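Local coordinates for major capsid protein (Paramecium bursaria Chlorella virus 1, PDB 5TIP), which self-assembles as trimers into the icosahedral, glycosylated outer capsid of a large chlorovirus that infects green algae, at residues R120-W134 with A142-F154. Sequence-based numbering, arbitrary orientation.
Sequences RMNDDRYNYRRMTDW and AQKRFYVPLIFFF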
loop_
_atom_site.group_PDB
_atom_site.type_symbol
_atom_site.label_atom_id
_atom_site.label_comp_id
_atom_site.label_asym_id
_atom_site.label_seq_id
_atom_site.Cartn_x
_atom_site.Cartn_y
_atom_site.Cartn_z
ATOM N N ARG A 120 -6.117 4.066 8.083
ATOM C CA ARG A 120 -5.958 4.360 6.668
ATOM C C ARG A 120 -4.499 4.682 6.377
ATOM O O ARG A 120 -3.740 5.088 7.260
ATOM C CB ARG A 120 -6.861 5.515 6.231
ATOM C CG ARG A 120 -8.305 5.098 6.006
ATOM C CD ARG A 120 -9.055 6.104 5.146
ATOM N NE ARG A 120 -10.495 5.864 5.168
ATOM C CZ ARG A 120 -11.315 6.345 6.096
ATOM N NH1 ARG A 120 -10.837 7.094 7.079
ATOM N NH2 ARG A 120 -12.611 6.076 6.043
ATOM N N MET A 121 -4.110 4.487 5.121
ATOM C CA MET A 121 -2.716 4.660 4.746
ATOM C C MET A 121 -2.614 4.836 3.241
ATOM O O MET A 121 -3.531 4.490 2.491
ATOM C CB MET A 121 -1.863 3.467 5.190
ATOM C CG MET A 121 -2.235 2.167 4.493
ATOM S SD MET A 121 -1.339 0.729 5.112
ATOM C CE MET A 121 -2.021 0.584 6.761
ATOM N N ASN A 122 -1.484 5.391 2.820
ATOM C CA ASN A 122 -1.030 5.380 1.419
ATOM C C ASN A 122 -2.027 6.180 0.572
ATOM O O ASN A 122 -2.570 7.188 1.050
ATOM C CB ASN A 122 -0.820 3.946 0.984
ATOM C CG ASN A 122 0.227 3.239 1.813
ATOM O OD1 ASN A 122 1.202 3.850 2.245
ATOM N ND2 ASN A 122 0.033 1.946 2.040
ATOM N N ASP A 123 -2.270 5.764 -0.678
ATOM C CA ASP A 123 -3.144 6.515 -1.575
ATOM C C ASP A 123 -4.597 6.475 -1.117
ATOM O O ASP A 123 -5.352 7.418 -1.380
ATOM C CB ASP A 123 -3.030 5.964 -2.994
ATOM C CG ASP A 123 -1.723 6.337 -3.656
ATOM O OD1 ASP A 123 -0.952 7.124 -3.068
ATOM O OD2 ASP A 123 -1.462 5.825 -4.762
ATOM N N ASP A 124 -4.999 5.398 -0.437
ATOM C CA ASP A 124 -6.351 5.317 0.099
ATOM C C ASP A 124 -6.628 6.453 1.072
ATOM O O ASP A 124 -7.700 7.077 1.028
ATOM C CB ASP A 124 -6.538 3.969 0.786
ATOM C CG ASP A 124 -7.939 3.769 1.295
ATOM O OD1 ASP A 124 -8.905 4.028 0.557
ATOM O OD2 ASP A 124 -8.092 3.344 2.447
ATOM N N ARG A 125 -5.624 6.772 1.881
ATOM C CA ARG A 125 -5.718 7.860 2.841
ATOM C C ARG A 125 -5.823 9.201 2.117
ATOM O O ARG A 125 -6.627 10.052 2.499
ATOM C CB ARG A 125 -4.507 7.858 3.776
ATOM C CG ARG A 125 -4.597 8.866 4.910
ATOM C CD ARG A 125 -4.129 8.262 6.224
ATOM N NE ARG A 125 -2.674 8.185 6.303
ATOM C CZ ARG A 125 -2.005 7.787 7.380
ATOM N NH1 ARG A 125 -2.660 7.426 8.475
ATOM N NH2 ARG A 125 -0.679 7.748 7.363
ATOM N N TYR A 126 -5.016 9.396 1.074
ATOM C CA TYR A 126 -5.065 10.651 0.332
ATOM C C TYR A 126 -6.385 10.806 -0.412
ATOM O O TYR A 126 -6.925 11.918 -0.503
ATOM C CB TYR A 126 -3.892 10.739 -0.646
ATOM C CG TYR A 126 -3.923 11.988 -1.510
ATOM C CD1 TYR A 126 -3.803 13.241 -0.947
ATOM C CD2 TYR A 126 -4.042 11.910 -2.889
ATOM C CE1 TYR A 126 -3.831 14.390 -1.716
ATOM C CE2 TYR A 126 -4.061 13.061 -3.673
ATOM C CZ TYR A 126 -3.957 14.293 -3.076
ATOM O OH TYR A 126 -3.977 15.440 -3.838
ATOM N N ASN A 127 -6.914 9.706 -0.967
ATOM C CA ASN A 127 -8.232 9.774 -1.597
ATOM C C ASN A 127 -9.314 10.153 -0.595
ATOM O O ASN A 127 -10.278 10.840 -0.950
ATOM C CB ASN A 127 -8.573 8.433 -2.255
ATOM C CG ASN A 127 -9.821 8.504 -3.127
ATOM O OD1 ASN A 127 -10.052 9.499 -3.808
ATOM N ND2 ASN A 127 -10.633 7.445 -3.100
ATOM N N TYR A 128 -9.167 9.713 0.657
ATOM C CA TYR A 128 -10.124 10.099 1.686
ATOM C C TYR A 128 -10.071 11.594 1.965
ATOM O O TYR A 128 -11.107 12.202 2.256
ATOM C CB TYR A 128 -9.870 9.302 2.970
ATOM C CG TYR A 128 -10.737 9.719 4.140
ATOM C CD1 TYR A 128 -12.043 9.261 4.258
ATOM C CD2 TYR A 128 -10.246 10.557 5.133
ATOM C CE1 TYR A 128 -12.838 9.635 5.326
ATOM C CE2 TYR A 128 -11.035 10.935 6.205
ATOM C CZ TYR A 128 -12.329 10.471 6.296
ATOM O OH TYR A 128 -13.113 10.846 7.362
ATOM N N ARG A 129 -8.886 12.210 1.878
ATOM C CA ARG A 129 -8.816 13.655 2.075
ATOM C C ARG A 129 -9.358 14.413 0.870
ATOM O O ARG A 129 -9.896 15.515 1.026
ATOM C CB ARG A 129 -7.386 14.102 2.379
ATOM C CG ARG A 129 -7.327 15.556 2.817
ATOM C CD ARG A 129 -5.989 15.973 3.384
ATOM N NE ARG A 129 -6.062 17.347 3.876
ATOM C CZ ARG A 129 -5.050 18.007 4.423
ATOM N NH1 ARG A 129 -3.867 17.426 4.558
ATOM N NH2 ARG A 129 -5.222 19.256 4.837
ATOM N N ARG A 130 -9.218 13.855 -0.336
ATOM C CA ARG A 130 -9.900 14.435 -1.487
ATOM C C ARG A 130 -11.406 14.459 -1.269
ATOM O O ARG A 130 -12.089 15.397 -1.693
ATOM C CB ARG A 130 -9.573 13.653 -2.759
ATOM C CG ARG A 130 -8.130 13.704 -3.213
ATOM C CD ARG A 130 -7.959 12.827 -4.442
ATOM N NE ARG A 130 -8.699 13.348 -5.588
ATOM C CZ ARG A 130 -9.126 12.602 -6.601
ATOM N NH1 ARG A 130 -8.903 11.296 -6.605
ATOM N NH2 ARG A 130 -9.792 13.157 -7.606
ATOM N N MET A 131 -11.939 13.430 -0.608
ATOM C CA MET A 131 -13.374 13.319 -0.400
ATOM C C MET A 131 -13.882 14.200 0.733
ATOM O O MET A 131 -15.094 14.413 0.833
ATOM C CB MET A 131 -13.753 11.865 -0.114
ATOM C CG MET A 131 -13.490 10.909 -1.264
ATOM S SD MET A 131 -13.530 9.186 -0.736
ATOM C CE MET A 131 -15.187 9.074 -0.067
ATOM N N THR A 132 -12.996 14.709 1.592
ATOM C CA THR A 132 -13.427 15.441 2.776
ATOM C C THR A 132 -12.736 16.789 2.949
ATOM O O THR A 132 -12.913 17.426 3.992
ATOM C CB THR A 132 -13.207 14.598 4.040
ATOM O OG1 THR A 132 -11.826 14.228 4.134
ATOM C CG2 THR A 132 -14.063 13.340 4.008
ATOM N N ASP A 133 -11.961 17.248 1.967
ATOM C CA ASP A 133 -11.205 18.482 2.146
ATOM C C ASP A 133 -10.807 19.033 0.784
ATOM O O ASP A 133 -10.864 18.336 -0.232
ATOM C CB ASP A 133 -9.965 18.245 3.016
ATOM C CG ASP A 133 -9.406 19.527 3.600
ATOM O OD1 ASP A 133 -9.898 20.615 3.238
ATOM O OD2 ASP A 133 -8.471 19.446 4.425
ATOM N N TRP A 134 -10.411 20.305 0.780
ATOM C CA TRP A 134 -9.778 20.921 -0.379
ATOM C C TRP A 134 -8.282 20.632 -0.336
ATOM O O TRP A 134 -7.619 20.925 0.664
ATOM C CB TRP A 134 -10.020 22.432 -0.402
ATOM C CG TRP A 134 -11.408 22.837 -0.800
ATOM C CD1 TRP A 134 -11.883 22.990 -2.069
ATOM C CD2 TRP A 134 -12.494 23.163 0.076
ATOM N NE1 TRP A 134 -13.198 23.381 -2.039
ATOM C CE2 TRP A 134 -13.598 23.495 -0.734
ATOM C CE3 TRP A 134 -12.643 23.200 1.465
ATOM C CZ2 TRP A 134 -14.832 23.858 -0.200
ATOM C CZ3 TRP A 134 -13.868 23.563 1.993
ATOM C CH2 TRP A 134 -14.947 23.886 1.161
ATOM N N ALA A 142 -14.534 28.831 -3.358
ATOM C CA ALA A 142 -14.473 27.565 -4.068
ATOM C C ALA A 142 -15.544 26.639 -3.511
ATOM O O ALA A 142 -15.653 26.467 -2.301
ATOM C CB ALA A 142 -13.098 26.938 -3.916
ATOM N N GLN A 143 -16.344 26.056 -4.395
ATOM C CA GLN A 143 -17.401 25.145 -3.983
ATOM C C GLN A 143 -17.025 23.737 -4.389
ATOM O O GLN A 143 -16.530 23.514 -5.489
ATOM C CB GLN A 143 -18.739 25.530 -4.610
ATOM C CG GLN A 143 -19.942 24.968 -3.876
ATOM C CD GLN A 143 -21.233 25.143 -4.645
ATOM O OE1 GLN A 143 -21.235 25.166 -5.873
ATOM N NE2 GLN A 143 -22.337 25.269 -3.926
ATOM N N LYS A 144 -17.272 22.782 -3.504
ATOM C CA LYS A 144 -16.919 21.404 -3.785
ATOM C C LYS A 144 -17.848 20.421 -3.092
ATOM O O LYS A 144 -18.332 20.679 -1.998
ATOM C CB LYS A 144 -15.473 21.155 -3.349
ATOM C CG LYS A 144 -15.002 19.715 -3.464
ATOM C CD LYS A 144 -13.546 19.580 -3.042
ATOM C CE LYS A 144 -13.050 18.154 -3.214
ATOM N NZ LYS A 144 -11.601 18.003 -2.907
ATOM N N ARG A 145 -18.112 19.304 -3.751
ATOM C CA ARG A 145 -18.941 18.258 -3.172
ATOM C C ARG A 145 -18.059 17.271 -2.421
ATOM O O ARG A 145 -17.040 16.812 -2.949
ATOM C CB ARG A 145 -19.744 17.532 -4.250
ATOM C CG ARG A 145 -20.619 16.412 -3.708
ATOM C CD ARG A 145 -21.549 15.869 -4.776
ATOM N NE ARG A 145 -22.382 16.924 -5.340
ATOM C CZ ARG A 145 -23.602 17.221 -4.908
ATOM N NH1 ARG A 145 -24.136 16.541 -3.905
ATOM N NH2 ARG A 145 -24.288 18.201 -5.481
ATOM N N PHE A 146 -18.454 16.945 -1.197
ATOM C CA PHE A 146 -17.688 16.059 -0.339
ATOM C C PHE A 146 -18.460 14.770 -0.095
ATOM O O PHE A 146 -19.692 14.741 -0.154
ATOM C CB PHE A 146 -17.365 16.726 0.998
ATOM C CG PHE A 146 -16.541 17.974 0.876
ATOM C CD1 PHE A 146 -15.163 17.898 0.755
ATOM C CD2 PHE A 146 -17.137 19.223 0.898
ATOM C CE1 PHE A 146 -14.397 19.043 0.647
ATOM C CE2 PHE A 146 -16.374 20.373 0.791
ATOM C CZ PHE A 146 -15.002 20.281 0.666
ATOM N N TYR A 147 -17.718 13.703 0.186
ATOM C CA TYR A 147 -18.287 12.379 0.415
ATOM C C TYR A 147 -17.682 11.820 1.695
ATOM O O TYR A 147 -16.489 11.503 1.733
ATOM C CB TYR A 147 -18.009 11.446 -0.761
ATOM C CG TYR A 147 -18.446 11.973 -2.109
ATOM C CD1 TYR A 147 -17.598 12.759 -2.878
ATOM C CD2 TYR A 147 -19.694 11.661 -2.626
ATOM C CE1 TYR A 147 -17.989 13.232 -4.116
ATOM C CE2 TYR A 147 -20.093 12.126 -3.863
ATOM C CZ TYR A 147 -19.237 12.911 -4.602
ATOM O OH TYR A 147 -19.633 13.377 -5.834
ATOM N N VAL A 148 -18.497 11.696 2.737
ATOM C CA VAL A 148 -18.049 11.167 4.022
ATOM C C VAL A 148 -18.558 9.731 4.133
ATOM O O VAL A 148 -19.772 9.529 4.299
ATOM C CB VAL A 148 -18.546 12.025 5.191
ATOM C CG1 VAL A 148 -17.962 11.519 6.499
ATOM C CG2 VAL A 148 -18.179 13.485 4.969
ATOM N N PRO A 149 -17.691 8.722 4.035
ATOM C CA PRO A 149 -18.153 7.332 4.153
ATOM C C PRO A 149 -18.254 6.914 5.614
ATOM O O PRO A 149 -17.345 7.161 6.410
ATOM C CB PRO A 149 -17.070 6.538 3.417
ATOM C CG PRO A 149 -15.830 7.354 3.621
ATOM C CD PRO A 149 -16.262 8.803 3.685
ATOM N N LEU A 150 -19.368 6.279 5.965
ATOM C CA LEU A 150 -19.543 5.773 7.316
ATOM C C LEU A 150 -18.768 4.474 7.488
ATOM O O LEU A 150 -18.525 3.738 6.527
ATOM C CB LEU A 150 -21.025 5.549 7.624
ATOM C CG LEU A 150 -21.929 6.783 7.571
ATOM C CD1 LEU A 150 -23.326 6.448 8.075
ATOM C CD2 LEU A 150 -21.331 7.937 8.363
ATOM N N ILE A 151 -18.370 4.197 8.728
ATOM C CA ILE A 151 -17.505 3.055 8.999
ATOM C C ILE A 151 -18.104 2.181 10.093
ATOM O O ILE A 151 -17.391 1.708 10.986
ATOM C CB ILE A 151 -16.083 3.512 9.373
ATOM C CG1 ILE A 151 -16.129 4.616 10.433
ATOM C CG2 ILE A 151 -15.338 3.987 8.134
ATOM C CD1 ILE A 151 -14.776 5.201 10.774
ATOM N N PHE A 152 -19.414 1.952 10.032
ATOM C CA PHE A 152 -20.042 0.995 10.928
ATOM C C PHE A 152 -19.713 -0.426 10.465
ATOM O O PHE A 152 -19.030 -0.636 9.458
ATOM C CB PHE A 152 -21.547 1.242 11.002
ATOM C CG PHE A 152 -21.913 2.543 11.662
ATOM C CD1 PHE A 152 -21.613 2.770 12.995
ATOM C CD2 PHE A 152 -22.552 3.542 10.946
ATOM C CE1 PHE A 152 -21.945 3.966 13.601
ATOM C CE2 PHE A 152 -22.887 4.741 11.547
ATOM C CZ PHE A 152 -22.584 4.953 12.876
ATOM N N PHE A 153 -20.208 -1.421 11.207
ATOM C CA PHE A 153 -19.791 -2.799 10.958
ATOM C C PHE A 153 -20.217 -3.273 9.574
ATOM O O PHE A 153 -19.465 -3.988 8.898
ATOM C CB PHE A 153 -20.340 -3.729 12.044
ATOM C CG PHE A 153 -21.840 -3.802 12.091
ATOM C CD1 PHE A 153 -22.565 -2.908 12.860
ATOM C CD2 PHE A 153 -22.524 -4.776 11.380
ATOM C CE1 PHE A 153 -23.944 -2.977 12.909
ATOM C CE2 PHE A 153 -23.902 -4.848 11.424
ATOM C CZ PHE A 153 -24.613 -3.949 12.190
ATOM N N PHE A 154 -21.408 -2.883 9.124
ATOM C CA PHE A 154 -21.881 -3.309 7.814
ATOM C C PHE A 154 -21.377 -2.417 6.688
ATOM O O PHE A 154 -21.687 -2.686 5.522
ATOM C CB PHE A 154 -23.412 -3.369 7.787
ATOM C CG PHE A 154 -24.083 -2.039 7.969
ATOM C CD1 PHE A 154 -24.279 -1.511 9.234
ATOM C CD2 PHE A 154 -24.544 -1.327 6.874
ATOM C CE1 PHE A 154 -24.904 -0.291 9.399
ATOM C CE2 PHE A 154 -25.171 -0.107 7.034
ATOM C CZ PHE A 154 -25.351 0.412 8.298
HETATM O O HOH W 1 -15.085 7.451 7.208
HETATM O O HOH W 2 -13.204 23.546 -5.019
#
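In the N-terminal jelly roll of this double jelly-roll capsid protein, the C-terminal part of helix 122-132 and the residues after it sit on strand 143-149, an antiparallel neighbour of strand 65-76. The junction illustrates how the carbonyl oxygens at a helix C-terminus can be satisfied by a strand. Lys144, fully extended with CG anti to the backbone N (chi1 175°), brings its ammonium to this end of the helix: NZ meets Arg130 O at 2.9 Å, in the carbonyl plane on a lone pair, and Asp133 O at 2.8 Å, tilted from the plane. Met131 O takes the backbone N of Tyr147 at 2.8 Å. On its way, the lysine chain passes over one face of Trp134, its CD 4.2 Å from the centroid of the five-membered ring in a CH-pi contact. Phe146 approaches the six-membered ring of Trp134 edge-on, a T-shaped pair with planes at 87° and CZ 3.6 Å from Trp134 CH2. Farther along the strand, Met131 CE, brought round by the bend at chi3, rests on Tyr147 CB and Pro149 CD, and Tyr128 turns a ring edge to the same proline. The Arg120 guanidinium lies over one face of the Tyr128 ring, and its NH2 reaches Tyr339 of a neighbouring subunit. Thr84 and Tyr86 hold the Asp133 carboxylate, and Arg129 NE and NH2 both bond to Asp133 OD2 in a salt bridge. Two carbonyls sharing one ammonium, while its methylenes lie against Trp134, imply that the lysine's charge is probably stabilised by the helix end, tying helix to strand near the trimer interface.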